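Local coordinates for outer surface protein (Bacillus cereus ATCC 14579, PDB 1X7F) that is of uncharacterised function but probably hydrolyses 6-phospho-N-acetylmuramic acid-containing glycosides, pairing a TIM-barrel-like domain with a C-terminal domain, at residues E36-T39 and K40-M44; A252-E256 and E257-K261; D278-T281 and E282-R286; E368-L371 and L372-G376. All coordinates share one frame; numbering follows the deposited sequence. Where two conformers were deposited one is given.

How the contacts relate
Contacts 1 and 2 belong to the eight-stranded parallel barrel, each in the loop that leads from a strand into the next helix. Their centres are 16 Å apart and they touch directly: Tyr253 OH of contact 2 lies 2.6 Å from Asp43 OD1 of contact 1, a probable hydrogen bond. Such loops at the C-terminal strand ends commonly shape the active site in barrel enzymes, although neither contact can be assigned a catalytic role. Contact 3, a third helix start, is in the C-terminal part, its centre 48 Å from that of contact 1. Contact 4 lies between contacts 2 and 3, its nearest atoms about 9 Å from contact 2 and about 15 Å from contact 3.

Contact 1 of 4, residues E36-T39 and K40-M44; sequences EHST and KEKDM
Thr39 caps helix 40-51 by accepting from Lys42 N, at the start of the helix that follows the first strand of the TIM-like barrel, and its two oxygens meet the first turn in different ways. The closely packed part is formed by the backbone oxygen. Asp43 N donates to Thr39 O over 3.2 Å with an N-H...O angle of 148°, the first i to i+4 bond of the helix. The carboxylate carbon Asp43 CG also comes to 3.4 Å from Thr39 O. Asp43 is buried, and its OD1 is hydrogen-bonded to the hydroxyl of Tyr253, from the loop before helix 256-264, which also bonds to Ser38 OG; one tyrosine thus ties the loop and the helix together. Within the turn Ser38 packs loosely, its OG 4.0 Å from Lys42 CB.

The hydroxyl side is looser. Thr39 OG1 sits between its own backbone N and carbonyl carbon (chi1 64°), which turns it toward the helix start, where Lys42 N donates to it almost straight, at 173°, yet over 3.5 Å, so this capping bond is weak. Glu41 is exposed, and a bend at chi2 folds its chain back across Thr39 until OE2 is 3.2 Å from Thr39 CB. Lys42, also exposed, curls over from the other flank through bends at its last two torsions, leaving NZ 3.8 Å from Thr39 OG1. A water bridges on the solvent side: it lies 2.7 Å from Thr39 OG1 and donates to Glu41 OE2 over 3.2 Å.

Contact 2 of 4, residues A252-E256 and E257-K261; sequences AYASE and EELEK
Ser255 and Glu258 form a capping box at the start of helix 256-264, the helix after barrel strand 246-249. Each side chain accepts the backbone N-H of the other residue. Ser255 OG, placed between its backbone N and carbonyl carbon by a chi1 of 69°, points into the first turn and accepts from Glu258 N at 3.1 Å. Glu258 runs the other way: its chain is extended beyond CG and passes close to the serine, CG lying 3.3 Å from Ser255 OG, so that OE1 reaches back to Ser255 N. That return bond is 3.1 Å long with an N-H...O angle of 155°, and it meets OE1 on the anti side of the carboxylate, 20° out of its plane.

The carboxylate is fixed from outside as well, since Ser206 OG bonds to OE1 and His207 N to OE2; this buried acid therefore pins the loop after strand 201-204 to the helix start. Ala254 packs against this acid: its CB lies 3.6 Å from Glu258 OE1 and 4.0 Å from the CD2 branch of Leu259. Leu259 in turn faces helix 40-51 through Ala49 and Ala50. Behind the box the helical bonds begin, Leu259 N to Ser255 O at 2.9 Å and nearly straight, then Glu260 N to Glu256 O. Farther out, on the exposed flank, Lys261 NZ pairs with Glu257 OE2 over 3.2 Å, using the anti lone pair of that oxygen.

Contact 3 of 4, residues D278-T281 and E282-R286; sequences DEAT and EVEKR
Thr281 and Glu284 make a capping box where the loop after strand 270-276 enters helix 282-289. Its hydrogen bonds are unequal. Thr281 N donates to Glu284 OE1 at 3.0 Å with an angle of 166°, approaching from above the carboxylate plane, 50° out of it. The reverse bond, Glu284 N to Thr281 OG1, is weak at 3.4 Å. Backbone pairing begins at once with Lys285 N on Thr281 O, 3.0 Å away.

In the van der Waals packing, Thr281 and Val283 lie side by side and point the same way, Val283 CG1 approaching Thr281 OG1 to 3.3 Å. Ala280 is touched by the CE methylene of Lys285: with the lysine chain extended, CE comes within 4.2 Å of Ala280 CB.

The charged component reaches beyond the helix start. Arg321 forms a salt bridge with Glu284 OE1, the oxygen that also accepts from Thr281 N, while the Glu284 side chain touches Asn359 and Val361 of strand 358-364.

Solvent supplies a further link on the surface, where a water lies 2.7 Å from Glu282 OE1 and 2.8 Å from Ala280 O.

Glu284 OE1 thus takes a backbone N-H and a guanidinium group together. With the helix N-terminus beside it, this setting would be expected to stabilise the negative charge of the buried glutamate.

Contact 4 of 4, residues E368-L371 and L372-G376; sequences ELFL and LDYVG
Leu371 and Tyr374 meet in the apolar centre of a 3-10 helix segment, Leu371 CD2 lying 4.3 Å from Tyr374 CD1. Phe370 extends this patch, its CD1 approaching Tyr374 CE1 to 4.4 Å, and Leu371 CG lies over one face of the phenylalanine ring, away from its centre. On another side of the segment Leu369 CD2 and Leu372 CD1 make a similar loose pair.

Three backbone bonds of the i to i+3 kind define the 3-10 winding: Leu372 N to Leu369 O, Asp373 N to Phe370 O, and Tyr374 N to Leu371 O at 3.0 Å. Leu371 O also lies at the edge of the Tyr374 ring, 3.5 Å from CD1.

At the polar edge Asp373 CB packs 3.5 Å from Phe370 O, while its OD1 forms a salt bridge with Arg328. Tyr374 OH bonds to His237 and Tyr183, and Glu368 pairs with Lys236. The segment is wedged between barrel helix 231-240, touched by Phe370, Leu371 and Tyr374, and strand 270-276 of the C-terminal sheet, touched by Leu371, Leu372 and Val375.

Contact 1 of 4, residues E36-T39 and K40-M44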
loop_
_atom_site.group_PDB
_atom_site.type_symbol
_atom_site.label_atom_id
_atom_site.label_comp_id
_atom_site.label_asym_id
_atom_site.label_seq_id
_atom_site.Cartn_x
_atom_site.Cartn_y
_atom_site.Cartn_z
ATOM N N GLU A 36 -0.848 -25.968 -1.692
ATOM C CA GLU A 36 -0.991 -27.204 -0.908
ATOM C C GLU A 36 -2.185 -27.154 0.047
ATOM O O GLU A 36 -2.714 -28.195 0.434
ATOM C CB GLU A 36 0.302 -27.549 -0.161
ATOM C CG GLU A 36 0.640 -26.632 1.003
ATOM C CD GLU A 36 2.083 -26.767 1.431
ATOM O OE1 GLU A 36 2.958 -26.209 0.733
ATOM O OE2 GLU A 36 2.339 -27.421 2.465
ATOM N N HIS A 37 -2.610 -25.943 0.404
ATOM C CA HIS A 37 -3.782 -25.749 1.262
ATOM C C HIS A 37 -5.079 -25.546 0.472
ATOM O O HIS A 37 -6.101 -25.150 1.045
ATOM C CB HIS A 37 -3.563 -24.559 2.201
ATOM C CG HIS A 37 -2.384 -24.712 3.109
ATOM N ND1 HIS A 37 -2.104 -25.888 3.775
ATOM C CD2 HIS A 37 -1.418 -23.835 3.471
ATOM C CE1 HIS A 37 -1.012 -25.730 4.500
ATOM N NE2 HIS A 37 -0.579 -24.491 4.339
ATOM N N SER A 38 -5.032 -25.827 -0.833
ATOM C CA SER A 38 -6.160 -25.579 -1.732
ATOM C C SER A 38 -6.173 -26.550 -2.925
ATOM O O SER A 38 -5.547 -27.617 -2.869
ATOM C CB SER A 38 -6.126 -24.118 -2.205
ATOM O OG SER A 38 -7.290 -23.783 -2.940
ATOM N N THR A 39 -6.918 -26.200 -3.976
ATOM C CA THR A 39 -6.879 -26.933 -5.244
ATOM C C THR A 39 -6.408 -26.014 -6.363
ATOM O O THR A 39 -6.536 -24.803 -6.261
ATOM C CB THR A 39 -8.263 -27.531 -5.608
ATOM O OG1 THR A 39 -9.210 -26.472 -5.815
ATOM C CG2 THR A 39 -8.840 -28.360 -4.450
ATOM N N LYS A 40 -5.861 -26.593 -7.428
ATOM C CA LYS A 40 -5.381 -25.809 -8.567
ATOM C C LYS A 40 -6.518 -25.014 -9.220
ATOM O O LYS A 40 -6.293 -23.919 -9.716
ATOM C CB LYS A 40 -4.659 -26.696 -9.593
ATOM C CG LYS A 40 -5.571 -27.616 -10.389
ATOM C CD LYS A 40 -4.792 -28.602 -11.233
ATOM C CE LYS A 40 -5.735 -29.595 -11.891
ATOM N NZ LYS A 40 -4.985 -30.668 -12.580
ATOM N N GLU A 41 -7.731 -25.568 -9.187
ATOM C CA GLU A 41 -8.924 -24.937 -9.749
ATOM C C GLU A 41 -9.220 -23.593 -9.089
ATOM O O GLU A 41 -9.297 -22.571 -9.769
ATOM C CB GLU A 41 -10.148 -25.851 -9.619
ATOM C CG GLU A 41 -10.062 -27.171 -10.379
ATOM C CD GLU A 41 -9.393 -28.270 -9.572
ATOM O OE1 GLU A 41 -8.575 -29.014 -10.148
ATOM O OE2 GLU A 41 -9.684 -28.394 -8.363
ATOM N N LYS A 42 -9.374 -23.596 -7.768
ATOM C CA LYS A 42 -9.672 -22.370 -7.023
ATOM C C LYS A 42 -8.516 -21.372 -7.014
ATOM O O LYS A 42 -8.740 -20.171 -6.841
ATOM C CB LYS A 42 -10.114 -22.688 -5.590
ATOM C CG LYS A 42 -11.425 -23.477 -5.497
ATOM C CD LYS A 42 -12.100 -23.271 -4.140
ATOM C CE LYS A 42 -11.394 -24.023 -3.022
ATOM N NZ LYS A 42 -11.654 -25.494 -3.085
ATOM N N ASP A 43 -7.289 -21.866 -7.184
ATOM C CA ASP A 43 -6.112 -20.995 -7.271
ATOM C C ASP A 43 -6.089 -20.295 -8.632
ATOM O O ASP A 43 -5.761 -19.106 -8.726
ATOM C CB ASP A 43 -4.809 -21.786 -7.098
ATOM C CG ASP A 43 -4.485 -22.109 -5.647
ATOM O OD1 ASP A 43 -4.931 -21.380 -4.723
ATOM O OD2 ASP A 43 -3.759 -23.085 -5.348
ATOM N N MET A 44 -6.417 -21.053 -9.677
ATOM C CA MET A 44 -6.459 -20.530 -11.040
ATOM C C MET A 44 -7.620 -19.557 -11.213
ATOM O O MET A 44 -7.461 -18.511 -11.830
ATOM C CB MET A 44 -6.495 -21.669 -12.078
ATOM C CG MET A 44 -5.164 -22.406 -12.192
ATOM S SD MET A 44 -4.978 -23.537 -13.571
ATOM C CE MET A 44 -6.064 -24.894 -13.107
HETATM O O HOH W 1 -11.747 -26.958 -6.426
#

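Contact 2 of 4, residues A252-E256 and E257-K261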
loop_
_atom_site.group_PDB
_atom_site.type_symbol
_atom_site.label_atom_id
_atom_site.label_comp_id
_atom_site.label_asym_id
_atom_site.label_seq_id
_atom_site.Cartn_x
_atom_site.Cartn_y
_atom_site.Cartn_z
ATOM N N ALA A 252 -4.977 -15.846 1.548
ATOM C CA ALA A 252 -5.857 -16.190 0.402
ATOM C C ALA A 252 -7.152 -16.811 0.922
ATOM O O ALA A 252 -7.125 -17.472 1.949
ATOM C CB ALA A 252 -5.145 -17.173 -0.546
ATOM N N TYR A 253 -8.293 -16.625 0.253
ATOM C CA TYR A 253 -8.464 -15.811 -0.950
ATOM C C TYR A 253 -9.149 -14.536 -0.523
ATOM O O TYR A 253 -10.146 -14.587 0.217
ATOM C CB TYR A 253 -9.395 -16.529 -1.936
ATOM C CG TYR A 253 -8.883 -17.865 -2.399
ATOM C CD1 TYR A 253 -9.507 -19.061 -2.014
ATOM C CD2 TYR A 253 -7.750 -17.941 -3.204
ATOM C CE1 TYR A 253 -9.010 -20.293 -2.442
ATOM C CE2 TYR A 253 -7.251 -19.153 -3.631
ATOM C CZ TYR A 253 -7.878 -20.318 -3.256
ATOM O OH TYR A 253 -7.345 -21.497 -3.708
ATOM N N ALA A 254 -8.646 -13.394 -0.993
ATOM C CA ALA A 254 -9.357 -12.139 -0.801
ATOM C C ALA A 254 -10.668 -12.248 -1.572
ATOM O O ALA A 254 -10.730 -12.928 -2.603
ATOM C CB ALA A 254 -8.517 -10.943 -1.294
ATOM N N SER A 255 -11.719 -11.610 -1.061
ATOM C CA SER A 255 -13.004 -11.592 -1.753
ATOM C C SER A 255 -12.961 -10.768 -3.042
ATOM O O SER A 255 -12.090 -9.901 -3.228
ATOM C CB SER A 255 -14.107 -11.057 -0.842
ATOM O OG SER A 255 -13.925 -9.669 -0.582
ATOM N N GLU A 256 -13.914 -11.045 -3.930
ATOM C CA GLU A 256 -14.122 -10.229 -5.116
ATOM C C GLU A 256 -14.190 -8.729 -4.757
ATOM O O GLU A 256 -13.538 -7.900 -5.406
ATOM C CB GLU A 256 -15.376 -10.697 -5.864
ATOM C CG GLU A 256 -15.755 -9.860 -7.083
ATOM C CD GLU A 256 -14.796 -9.984 -8.265
ATOM O OE1 GLU A 256 -14.814 -9.077 -9.125
ATOM O OE2 GLU A 256 -14.042 -10.978 -8.359
ATOM N N GLU A 257 -14.975 -8.400 -3.728
ATOM C CA GLU A 257 -15.135 -7.024 -3.251
ATOM C C GLU A 257 -13.796 -6.403 -2.817
ATOM O O GLU A 257 -13.509 -5.251 -3.153
ATOM C CB GLU A 257 -16.169 -6.970 -2.112
ATOM C CG GLU A 257 -16.428 -5.581 -1.531
ATOM C CD GLU A 257 -17.294 -5.595 -0.275
ATOM O OE1 GLU A 257 -18.356 -6.252 -0.265
ATOM O OE2 GLU A 257 -16.923 -4.930 0.709
ATOM N N GLU A 258 -12.984 -7.168 -2.082
ATOM C CA GLU A 258 -11.656 -6.695 -1.637
ATOM C C GLU A 258 -10.692 -6.457 -2.800
ATOM O O GLU A 258 -10.002 -5.439 -2.834
ATOM C CB GLU A 258 -11.026 -7.653 -0.623
ATOM C CG GLU A 258 -11.666 -7.617 0.758
ATOM C CD GLU A 258 -11.039 -8.627 1.701
ATOM O OE1 GLU A 258 -10.710 -9.750 1.246
ATOM O OE2 GLU A 258 -10.866 -8.299 2.903
ATOM N N LEU A 259 -10.655 -7.395 -3.749
ATOM C CA LEU A 259 -9.863 -7.226 -4.974
ATOM C C LEU A 259 -10.294 -5.975 -5.738
ATOM O O LEU A 259 -9.454 -5.236 -6.236
ATOM C CB LEU A 259 -9.930 -8.474 -5.888
ATOM C CG LEU A 259 -9.378 -9.813 -5.337
ATOM C CD1 LEU A 259 -9.813 -10.997 -6.223
ATOM C CD2 LEU A 259 -7.843 -9.830 -5.097
ATOM N N GLU A 260 -11.601 -5.736 -5.806
ATOM C CA GLU A 260 -12.146 -4.606 -6.544
ATOM C C GLU A 260 -11.769 -3.280 -5.891
ATOM O O GLU A 260 -11.311 -2.368 -6.566
ATOM C CB GLU A 260 -13.663 -4.730 -6.695
ATOM C CG GLU A 260 -14.280 -3.654 -7.588
ATOM C CD GLU A 260 -15.796 -3.611 -7.501
ATOM O OE1 GLU A 260 -16.453 -3.231 -8.499
ATOM O OE2 GLU A 260 -16.340 -3.960 -6.426
ATOM N N LYS A 261 -11.967 -3.194 -4.577
ATOM C CA LYS A 261 -11.566 -2.046 -3.772
ATOM C C LYS A 261 -10.109 -1.667 -3.985
ATOM O O LYS A 261 -9.778 -0.488 -4.097
ATOM C CB LYS A 261 -11.787 -2.336 -2.277
ATOM C CG LYS A 261 -13.194 -2.036 -1.806
ATOM C CD LYS A 261 -13.365 -2.383 -0.327
ATOM C CE LYS A 261 -14.849 -2.324 0.057
ATOM N NZ LYS A 261 -15.057 -2.518 1.532
#

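Contact 3 of 4, residues D278-T281 and E282-R286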
loop_
_atom_site.group_PDB
_atom_site.type_symbol
_atom_site.label_atom_id
_atom_site.label_comp_id
_atom_site.label_asym_id
_atom_site.label_seq_id
_atom_site.Cartn_x
_atom_site.Cartn_y
_atom_site.Cartn_z
ATOM N N ASP A 278 -25.270 16.513 6.192
ATOM C CA ASP A 278 -26.547 16.757 5.502
ATOM C C ASP A 278 -26.674 18.165 4.907
ATOM O O ASP A 278 -27.301 18.361 3.863
ATOM C CB ASP A 278 -27.726 16.511 6.454
ATOM C CG ASP A 278 -27.893 15.038 6.826
ATOM O OD1 ASP A 278 -27.336 14.154 6.127
ATOM O OD2 ASP A 278 -28.578 14.671 7.812
ATOM N N GLU A 279 -26.063 19.132 5.577
ATOM C CA GLU A 279 -26.186 20.538 5.221
ATOM C C GLU A 279 -25.253 20.992 4.084
ATOM O O GLU A 279 -25.382 22.126 3.608
ATOM C CB GLU A 279 -25.963 21.408 6.467
ATOM C CG GLU A 279 -26.956 21.144 7.611
ATOM C CD GLU A 279 -26.734 19.802 8.321
ATOM O OE1 GLU A 279 -25.563 19.395 8.525
ATOM O OE2 GLU A 279 -27.745 19.148 8.675
ATOM N N ALA A 280 -24.350 20.113 3.637
ATOM C CA ALA A 280 -23.359 20.458 2.606
ATOM C C ALA A 280 -24.032 20.860 1.296
ATOM O O ALA A 280 -24.882 20.125 0.776
ATOM C CB ALA A 280 -22.367 19.304 2.385
ATOM N N THR A 281 -23.670 22.031 0.767
ATOM C CA THR A 281 -24.286 22.504 -0.487
ATOM C C THR A 281 -23.563 21.877 -1.679
ATOM O O THR A 281 -22.452 21.362 -1.527
ATOM C CB THR A 281 -24.258 24.050 -0.612
ATOM O OG1 THR A 281 -22.896 24.503 -0.672
ATOM C CG2 THR A 281 -24.861 24.743 0.637
ATOM N N GLU A 282 -24.190 21.947 -2.850
ATOM C CA GLU A 282 -23.610 21.460 -4.089
ATOM C C GLU A 282 -22.254 22.076 -4.406
ATOM O O GLU A 282 -21.358 21.389 -4.889
ATOM C CB GLU A 282 -24.578 21.673 -5.266
ATOM C CG GLU A 282 -25.769 20.720 -5.273
ATOM C CD GLU A 282 -25.372 19.274 -5.012
ATOM O OE1 GLU A 282 -25.845 18.700 -4.004
ATOM O OE2 GLU A 282 -24.572 18.706 -5.790
ATOM N N VAL A 283 -22.106 23.367 -4.142
ATOM C CA VAL A 283 -20.855 24.048 -4.426
ATOM C C VAL A 283 -19.757 23.599 -3.443
ATOM O O VAL A 283 -18.602 23.465 -3.825
ATOM C CB VAL A 283 -21.026 25.598 -4.467
ATOM C CG1 VAL A 283 -21.385 26.147 -3.100
ATOM C CG2 VAL A 283 -19.758 26.272 -4.971
ATOM N N GLU A 284 -20.134 23.349 -2.192
ATOM C CA GLU A 284 -19.199 22.839 -1.187
ATOM C C GLU A 284 -18.712 21.439 -1.561
ATOM O O GLU A 284 -17.531 21.146 -1.426
ATOM C CB GLU A 284 -19.833 22.840 0.218
ATOM C CG GLU A 284 -19.908 24.217 0.847
ATOM C CD GLU A 284 -20.856 24.304 2.041
ATOM O OE1 GLU A 284 -21.507 23.293 2.403
ATOM O OE2 GLU A 284 -20.951 25.408 2.621
ATOM N N LYS A 285 -19.623 20.595 -2.044
ATOM C CA LYS A 285 -19.270 19.256 -2.507
ATOM C C LYS A 285 -18.386 19.277 -3.761
ATOM O O LYS A 285 -17.494 18.464 -3.879
ATOM C CB LYS A 285 -20.529 18.431 -2.780
ATOM C CG LYS A 285 -21.353 18.107 -1.542
ATOM C CD LYS A 285 -22.392 17.055 -1.916
ATOM C CE LYS A 285 -23.398 16.827 -0.805
ATOM N NZ LYS A 285 -24.233 15.623 -1.101
ATOM N N ARG A 286 -18.641 20.207 -4.686
ATOM C CA ARG A 286 -17.808 20.357 -5.891
ATOM C C ARG A 286 -16.395 20.819 -5.528
ATOM O O ARG A 286 -15.415 20.270 -6.040
ATOM C CB ARG A 286 -18.451 21.332 -6.894
ATOM C CG ARG A 286 -17.773 21.364 -8.264
ATOM C CD ARG A 286 -18.307 22.423 -9.265
ATOM N NE ARG A 286 -19.692 22.749 -8.975
ATOM C CZ ARG A 286 -20.149 23.963 -8.702
ATOM N NH1 ARG A 286 -19.352 25.027 -8.742
ATOM N NH2 ARG A 286 -21.435 24.107 -8.427
HETATM O O HOH W 2 -26.442 19.392 -1.480
#

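Contact 4 of 4, residues E368-L371 and L372-G376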
loop_
_atom_site.group_PDB
_atom_site.type_symbol
_atom_site.label_atom_id
_atom_site.label_comp_id
_atom_site.label_asym_id
_atom_site.label_seq_id
_atom_site.Cartn_x
_atom_site.Cartn_y
_atom_site.Cartn_z
ATOM N N GLU A 368 -9.201 6.507 8.477
ATOM C CA GLU A 368 -8.209 7.136 7.576
ATOM C C GLU A 368 -7.570 8.420 8.112
ATOM O O GLU A 368 -6.797 9.060 7.407
ATOM C CB GLU A 368 -8.817 7.420 6.189
ATOM C CG GLU A 368 -9.138 6.173 5.354
ATOM C CD GLU A 368 -9.481 6.487 3.904
ATOM O OE1 GLU A 368 -9.302 7.650 3.461
ATOM O OE2 GLU A 368 -9.943 5.568 3.185
ATOM N N LEU A 369 -7.869 8.797 9.353
ATOM C CA LEU A 369 -7.364 10.066 9.878
ATOM C C LEU A 369 -5.837 10.083 9.946
ATOM O O LEU A 369 -5.223 11.122 9.728
ATOM C CB LEU A 369 -7.974 10.414 11.260
ATOM C CG LEU A 369 -9.486 10.670 11.357
ATOM C CD1 LEU A 369 -9.862 11.106 12.756
ATOM C CD2 LEU A 369 -9.986 11.691 10.341
ATOM N N PHE A 370 -5.226 8.942 10.261
ATOM C CA PHE A 370 -3.765 8.876 10.318
ATOM C C PHE A 370 -3.130 9.226 8.945
ATOM O O PHE A 370 -1.978 9.647 8.873
ATOM C CB PHE A 370 -3.318 7.492 10.798
ATOM C CG PHE A 370 -3.451 6.427 9.758
ATOM C CD1 PHE A 370 -2.365 6.091 8.953
ATOM C CD2 PHE A 370 -4.667 5.771 9.560
ATOM C CE1 PHE A 370 -2.488 5.119 7.979
ATOM C CE2 PHE A 370 -4.787 4.801 8.590
ATOM C CZ PHE A 370 -3.702 4.469 7.796
ATOM N N LEU A 371 -3.890 9.050 7.869
ATOM C CA LEU A 371 -3.408 9.325 6.523
ATOM C C LEU A 371 -3.130 10.810 6.276
ATOM O O LEU A 371 -2.301 11.147 5.440
ATOM C CB LEU A 371 -4.364 8.760 5.471
ATOM C CG LEU A 371 -4.329 7.251 5.222
ATOM C CD1 LEU A 371 -5.351 6.874 4.156
ATOM C CD2 LEU A 371 -2.920 6.722 4.849
ATOM N N LEU A 372 -3.791 11.678 7.041
ATOM C CA LEU A 372 -3.527 13.121 7.040
ATOM C C LEU A 372 -2.058 13.524 7.271
ATOM O O LEU A 372 -1.619 14.577 6.784
ATOM C CB LEU A 372 -4.422 13.823 8.065
ATOM C CG LEU A 372 -5.919 13.687 7.791
ATOM C CD1 LEU A 372 -6.753 14.254 8.958
ATOM C CD2 LEU A 372 -6.261 14.361 6.454
ATOM N N ASP A 373 -1.310 12.685 7.988
ATOM C CA ASP A 373 0.100 12.919 8.245
ATOM C C ASP A 373 0.965 12.807 6.982
ATOM O O ASP A 373 2.100 13.279 6.963
ATOM C CB ASP A 373 0.614 11.928 9.300
ATOM C CG ASP A 373 -0.047 12.112 10.674
ATOM O OD1 ASP A 373 -0.741 13.131 10.917
ATOM O OD2 ASP A 373 0.084 11.261 11.580
ATOM N N TYR A 374 0.436 12.169 5.940
ATOM C CA TYR A 374 1.134 12.064 4.660
ATOM C C TYR A 374 0.851 13.236 3.707
ATOM O O TYR A 374 1.467 13.333 2.640
ATOM C CB TYR A 374 0.878 10.686 4.012
ATOM C CG TYR A 374 1.362 9.599 4.929
ATOM C CD1 TYR A 374 0.503 9.032 5.871
ATOM C CD2 TYR A 374 2.699 9.209 4.930
ATOM C CE1 TYR A 374 0.954 8.073 6.764
ATOM C CE2 TYR A 374 3.158 8.243 5.821
ATOM C CZ TYR A 374 2.272 7.687 6.733
ATOM O OH TYR A 374 2.693 6.742 7.620
ATOM N N VAL A 375 -0.064 14.125 4.100
ATOM C CA VAL A 375 -0.253 15.383 3.384
ATOM C C VAL A 375 0.742 16.398 3.937
ATOM O O VAL A 375 0.437 17.148 4.859
ATOM C CB VAL A 375 -1.713 15.940 3.463
ATOM C CG1 VAL A 375 -1.860 17.153 2.541
ATOM C CG2 VAL A 375 -2.736 14.878 3.084
ATOM N N GLY A 376 1.947 16.403 3.381
ATOM C CA GLY A 376 2.944 17.380 3.789
ATOM C C GLY A 376 2.916 18.647 2.953
ATOM O O GLY A 376 1.980 18.885 2.168
HETATM O O HOH W 3 0.301 8.932 10.855
#